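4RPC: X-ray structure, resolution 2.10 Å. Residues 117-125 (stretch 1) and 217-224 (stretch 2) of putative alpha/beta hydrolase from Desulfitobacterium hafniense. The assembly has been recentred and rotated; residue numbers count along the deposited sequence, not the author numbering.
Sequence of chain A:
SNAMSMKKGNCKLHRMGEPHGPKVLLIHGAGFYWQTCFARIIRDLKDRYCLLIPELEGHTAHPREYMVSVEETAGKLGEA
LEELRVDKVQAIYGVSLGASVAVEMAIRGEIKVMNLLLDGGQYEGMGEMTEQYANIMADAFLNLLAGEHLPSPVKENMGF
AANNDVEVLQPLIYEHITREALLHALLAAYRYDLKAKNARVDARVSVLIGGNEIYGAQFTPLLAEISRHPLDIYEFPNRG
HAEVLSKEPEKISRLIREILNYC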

ATOM      1  N   LEU A 117      -6.496  -0.408   6.720  1.00 19.52           N
ATOM      2  CA  LEU A 117      -6.376  -1.768   6.207  1.00 20.59           C
ATOM      3  C   LEU A 117      -5.024  -1.888   5.568  1.00 18.92           C
ATOM      4  O   LEU A 117      -4.756  -1.231   4.528  1.00 18.08           O
ATOM      5  N   LEU A 118      -4.192  -2.722   6.135  1.00 18.47           N
ATOM      6  CA  LEU A 118      -2.816  -2.744   5.748  1.00 18.55           C
ATOM      7  C   LEU A 118      -2.494  -4.053   5.134  1.00 20.67           C
ATOM      8  O   LEU A 118      -2.585  -5.084   5.799  1.00 20.20           O
ATOM      9  N   ASP A 119      -2.134  -4.022   3.848  1.00 21.84           N
ATOM     10  CA  ASP A 119      -1.897  -5.238   3.090  1.00 25.47           C
ATOM     11  C   ASP A 119      -0.421  -5.251   2.732  1.00 26.54           C
ATOM     12  O   ASP A 119       0.009  -4.396   1.974  1.00 26.14           O
ATOM     13  N   GLY A 120       0.363  -6.207   3.261  1.00 27.28           N
ATOM     14  CA  GLY A 120       1.777  -6.361   2.910  1.00 27.46           C
ATOM     15  C   GLY A 120       2.701  -5.204   3.249  1.00 27.75           C
ATOM     16  O   GLY A 120       3.668  -4.902   2.521  1.00 27.75           O
ATOM     17  N   GLY A 121       2.445  -4.612   4.395  1.00 26.82           N
ATOM     18  CA  GLY A 121       3.254  -3.551   4.922  1.00 27.07           C
ATOM     19  C   GLY A 121       4.536  -4.092   5.480  1.00 29.59           C
ATOM     20  O   GLY A 121       4.574  -5.237   5.969  1.00 30.31           O
ATOM     21  N   GLN A 122       5.572  -3.267   5.380  1.00 29.72           N
ATOM     22  CA  GLN A 122       6.929  -3.599   5.780  1.00 33.22           C
ATOM     23  C   GLN A 122       7.385  -2.318   6.480  1.00 30.87           C
ATOM     24  O   GLN A 122       7.306  -1.271   5.895  1.00 27.39           O
ATOM     25  N   TYR A 123       7.755  -2.374   7.762  1.00 32.81           N
ATOM     26  CA  TYR A 123       7.965  -1.129   8.540  1.00 34.06           C
ATOM     27  C   TYR A 123       9.254  -1.090   9.351  1.00 37.78           C
ATOM     28  O   TYR A 123       9.411  -0.257  10.249  1.00 39.92           O
ATOM     29  N   GLU A 124      10.190  -1.936   8.993  1.00 39.91           N
ATOM     30  CA  GLU A 124      11.395  -2.142   9.803  1.00 46.26           C
ATOM     31  C   GLU A 124      12.324  -0.901   9.839  1.00 45.87           C
ATOM     32  O   GLU A 124      12.704  -0.389  10.924  1.00 47.40           O
ATOM     33  N   GLY A 125      12.715  -0.443   8.666  1.00 29.52           N
ATOM     34  CA  GLY A 125      13.662   0.628   8.550  1.00 29.71           C
ATOM     35  C   GLY A 125      15.083   0.131   8.401  1.00 28.76           C
ATOM     36  O   GLY A 125      15.732  -0.124   9.358  1.00 28.86           O
ATOM     37  N   ALA A 217       3.347 -12.225   9.080  1.00 39.71           N
ATOM     38  CA  ALA A 217       2.971 -11.709  10.407  1.00 39.67           C
ATOM     39  C   ALA A 217       4.065 -10.909  11.175  1.00 39.33           C
ATOM     40  O   ALA A 217       3.838 -10.447  12.305  1.00 38.23           O
ATOM     41  N   GLN A 218       5.230 -10.712  10.567  1.00 39.40           N
ATOM     42  CA  GLN A 218       6.387 -10.136  11.280  1.00 42.43           C
ATOM     43  C   GLN A 218       6.070  -8.826  11.986  1.00 39.11           C
ATOM     44  O   GLN A 218       6.547  -8.578  13.073  1.00 38.48           O
ATOM     45  N   PHE A 219       5.227  -7.994  11.372  1.00 36.45           N
ATOM     46  CA  PHE A 219       4.981  -6.645  11.890  1.00 35.69           C
ATOM     47  C   PHE A 219       3.716  -6.472  12.744  1.00 35.92           C
ATOM     48  O   PHE A 219       3.419  -5.381  13.272  1.00 36.86           O
ATOM     49  N   THR A 220       2.996  -7.557  12.969  1.00 36.16           N
ATOM     50  CA  THR A 220       1.749  -7.419  13.681  1.00 35.46           C
ATOM     51  C   THR A 220       1.991  -7.041  15.167  1.00 35.85           C
ATOM     52  O   THR A 220       1.251  -6.237  15.710  1.00 34.45           O
ATOM     53  N   PRO A 221       3.028  -7.580  15.808  1.00 37.79           N
ATOM     54  CA  PRO A 221       3.313  -7.075  17.174  1.00 39.84           C
ATOM     55  C   PRO A 221       3.551  -5.550  17.255  1.00 38.67           C
ATOM     56  O   PRO A 221       3.019  -4.886  18.129  1.00 39.11           O
ATOM     57  N   LEU A 222       4.339  -5.005  16.341  1.00 36.74           N
ATOM     58  CA  LEU A 222       4.560  -3.566  16.290  1.00 36.49           C
ATOM     59  C   LEU A 222       3.270  -2.784  16.091  1.00 35.20           C
ATOM     60  O   LEU A 222       3.011  -1.780  16.759  1.00 34.70           O
ATOM     61  N   LEU A 223       2.442  -3.230  15.169  1.00 34.48           N
ATOM     62  CA  LEU A 223       1.184  -2.516  14.928  1.00 32.86           C
ATOM     63  C   LEU A 223       0.254  -2.578  16.126  1.00 34.71           C
ATOM     64  O   LEU A 223      -0.479  -1.629  16.405  1.00 33.50           O
ATOM     65  N   ALA A 224       0.291  -3.700  16.833  1.00 37.57           N
ATOM     66  CA  ALA A 224      -0.516  -3.895  18.005  1.00 40.62           C
ATOM     67  C   ALA A 224      -0.158  -2.943  19.164  1.00 42.27           C
ATOM     68  O   ALA A 224      -1.053  -2.507  19.862  1.00 42.41           O
TER

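No hydrogen bond joins the two stretches; the 332 Å² they bury, both sides summed, is organised around the ring of F219, one face of which lies against the backbone of Q122 and Y123. F219 points toward stretch 1 with chi1 at -60° (m), and its CE2 comes within 3.7 Å of Q122 CA. F219 CD2 is also 3.7 Å from G121 O, and F219 CE1 3.7 Å from E124 N, so the ring spans four consecutive residues.

The Y123 side chain leaves sideways (chi1 -42°, m) and presents its edge to the F219 face: the planes meet at 88° and the centroids are 5.7 Å apart, an offset edge-to-face pair. Y123 CD2 also packs 3.7 Å from F219 CB. Four residues on, L223 (m, t) points toward stretch 1 and extends the apolar contact, with CD1 4.2 Å from Y123 CE2 and CD2 4.2 Å from CD1 of L118 (m, t).

The CA-to-CB bond of Q122 (chi1 p) points away, and its closest atom to the ring is the backbone CA, while Q122 CB is 4.4 Å from F219 CE2. E124 OE1 and Q218 NE2, both on exposed residues, are 3.8 Å apart, too far for a hydrogen bond. Within stretch 2, A217 O accepts from T220 N (3.1 Å) and T220 OG1 (3.2 Å), bracing the turn that carries F219.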

ATOM      1  CB  LEU A 117      -7.421  -2.056   5.158  1.00 22.40           C
ATOM      2  CG  LEU A 117      -8.831  -2.387   5.618  1.00 24.78           C
ATOM      3  CD1 LEU A 117      -9.487  -1.195   6.243  1.00 24.71           C
ATOM      4  CD2 LEU A 117      -9.668  -2.982   4.488  1.00 26.92           C
ATOM      5  CB  LEU A 118      -1.936  -2.467   6.968  1.00 18.45           C
ATOM      6  CG  LEU A 118      -2.292  -1.226   7.746  1.00 17.72           C
ATOM      7  CD1 LEU A 118      -1.483  -1.120   9.043  1.00 18.68           C
ATOM      8  CD2 LEU A 118      -2.082   0.024   6.878  1.00 17.13           C
ATOM      9  CB  ASP A 119      -2.828  -5.209   1.832  1.00 28.85           C
ATOM     10  CG  ASP A 119      -2.981  -6.582   1.073  1.00 33.88           C
ATOM     11  OD1 ASP A 119      -2.231  -7.571   1.349  1.00 38.51           O
ATOM     12  OD2 ASP A 119      -3.878  -6.661   0.152  1.00 33.85           O
ATOM     13  CB  GLN A 122       7.793  -3.973   4.525  1.00 39.08           C
ATOM     14  CG  GLN A 122       8.125  -2.860   3.456  1.00 45.62           C
ATOM     15  CD  GLN A 122       7.069  -2.578   2.281  1.00 49.59           C
ATOM     16  OE1 GLN A 122       6.992  -1.427   1.752  1.00 42.62           O
ATOM     17  NE2 GLN A 122       6.277  -3.624   1.866  1.00 49.53           N
ATOM     18  CB  TYR A 123       6.799  -0.873   9.495  1.00 33.58           C
ATOM     19  CG  TYR A 123       5.438  -1.136   8.913  1.00 31.94           C
ATOM     20  CD1 TYR A 123       4.709  -0.119   8.233  1.00 30.35           C
ATOM     21  CD2 TYR A 123       4.855  -2.380   9.049  1.00 32.29           C
ATOM     22  CE1 TYR A 123       3.445  -0.358   7.703  1.00 27.46           C
ATOM     23  CE2 TYR A 123       3.607  -2.627   8.484  1.00 32.05           C
ATOM     24  CZ  TYR A 123       2.910  -1.606   7.826  1.00 29.05           C
ATOM     25  OH  TYR A 123       1.668  -1.906   7.316  1.00 29.44           O
ATOM     26  CB  GLU A 124      12.144  -3.348   9.249  1.00 50.78           C
ATOM     27  CG  GLU A 124      13.426  -3.685   9.974  1.00 60.79           C
ATOM     28  CD  GLU A 124      13.157  -4.211  11.371  1.00 68.05           C
ATOM     29  OE1 GLU A 124      12.768  -5.403  11.511  1.00 73.06           O
ATOM     30  OE2 GLU A 124      13.320  -3.422  12.322  1.00 71.44           O
ATOM     31  CB  ALA A 217       2.466 -12.871  11.259  1.00 41.97           C
ATOM     32  CB  GLN A 218       7.500  -9.880  10.260  1.00 47.16           C
ATOM     33  CG  GLN A 218       8.810  -9.253  10.769  1.00 51.74           C
ATOM     34  CD  GLN A 218       9.793  -9.022   9.614  1.00 53.55           C
ATOM     35  OE1 GLN A 218       9.569  -9.503   8.499  1.00 56.70           O
ATOM     36  NE2 GLN A 218      10.867  -8.282   9.867  1.00 53.46           N
ATOM     37  CB  PHE A 219       5.083  -5.650  10.743  1.00 34.01           C
ATOM     38  CG  PHE A 219       6.443  -5.653  10.087  1.00 34.55           C
ATOM     39  CD1 PHE A 219       7.539  -5.114  10.745  1.00 36.61           C
ATOM     40  CD2 PHE A 219       6.629  -6.205   8.841  1.00 34.15           C
ATOM     41  CE1 PHE A 219       8.798  -5.133  10.154  1.00 37.09           C
ATOM     42  CE2 PHE A 219       7.875  -6.219   8.256  1.00 34.55           C
ATOM     43  CZ  PHE A 219       8.955  -5.694   8.912  1.00 36.10           C
ATOM     44  CB  THR A 220       0.835  -8.649  13.492  1.00 36.24           C
ATOM     45  OG1 THR A 220       1.372  -9.772  14.205  1.00 38.73           O
ATOM     46  CG2 THR A 220       0.656  -8.994  11.979  1.00 34.83           C
ATOM     47  CB  PRO A 221       4.594  -7.812  17.566  1.00 41.89           C
ATOM     48  CG  PRO A 221       4.630  -9.034  16.724  1.00 41.94           C
ATOM     49  CD  PRO A 221       3.849  -8.764  15.477  1.00 39.85           C
ATOM     50  CB  LEU A 222       5.530  -3.221  15.145  1.00 37.09           C
ATOM     51  CG  LEU A 222       5.856  -1.742  14.984  1.00 36.66           C
ATOM     52  CD1 LEU A 222       6.291  -1.139  16.316  1.00 40.01           C
ATOM     53  CD2 LEU A 222       6.962  -1.638  13.970  1.00 37.35           C
ATOM     54  CB  LEU A 223       0.500  -3.093  13.709  1.00 31.19           C
ATOM     55  CG  LEU A 223       1.338  -2.987  12.440  1.00 29.85           C
ATOM     56  CD1 LEU A 223       0.761  -3.876  11.354  1.00 28.62           C
ATOM     57  CD2 LEU A 223       1.454  -1.541  11.999  1.00 28.70           C
ATOM     58  CB  ALA A 224      -0.401  -5.332  18.473  1.00 43.10           C
TER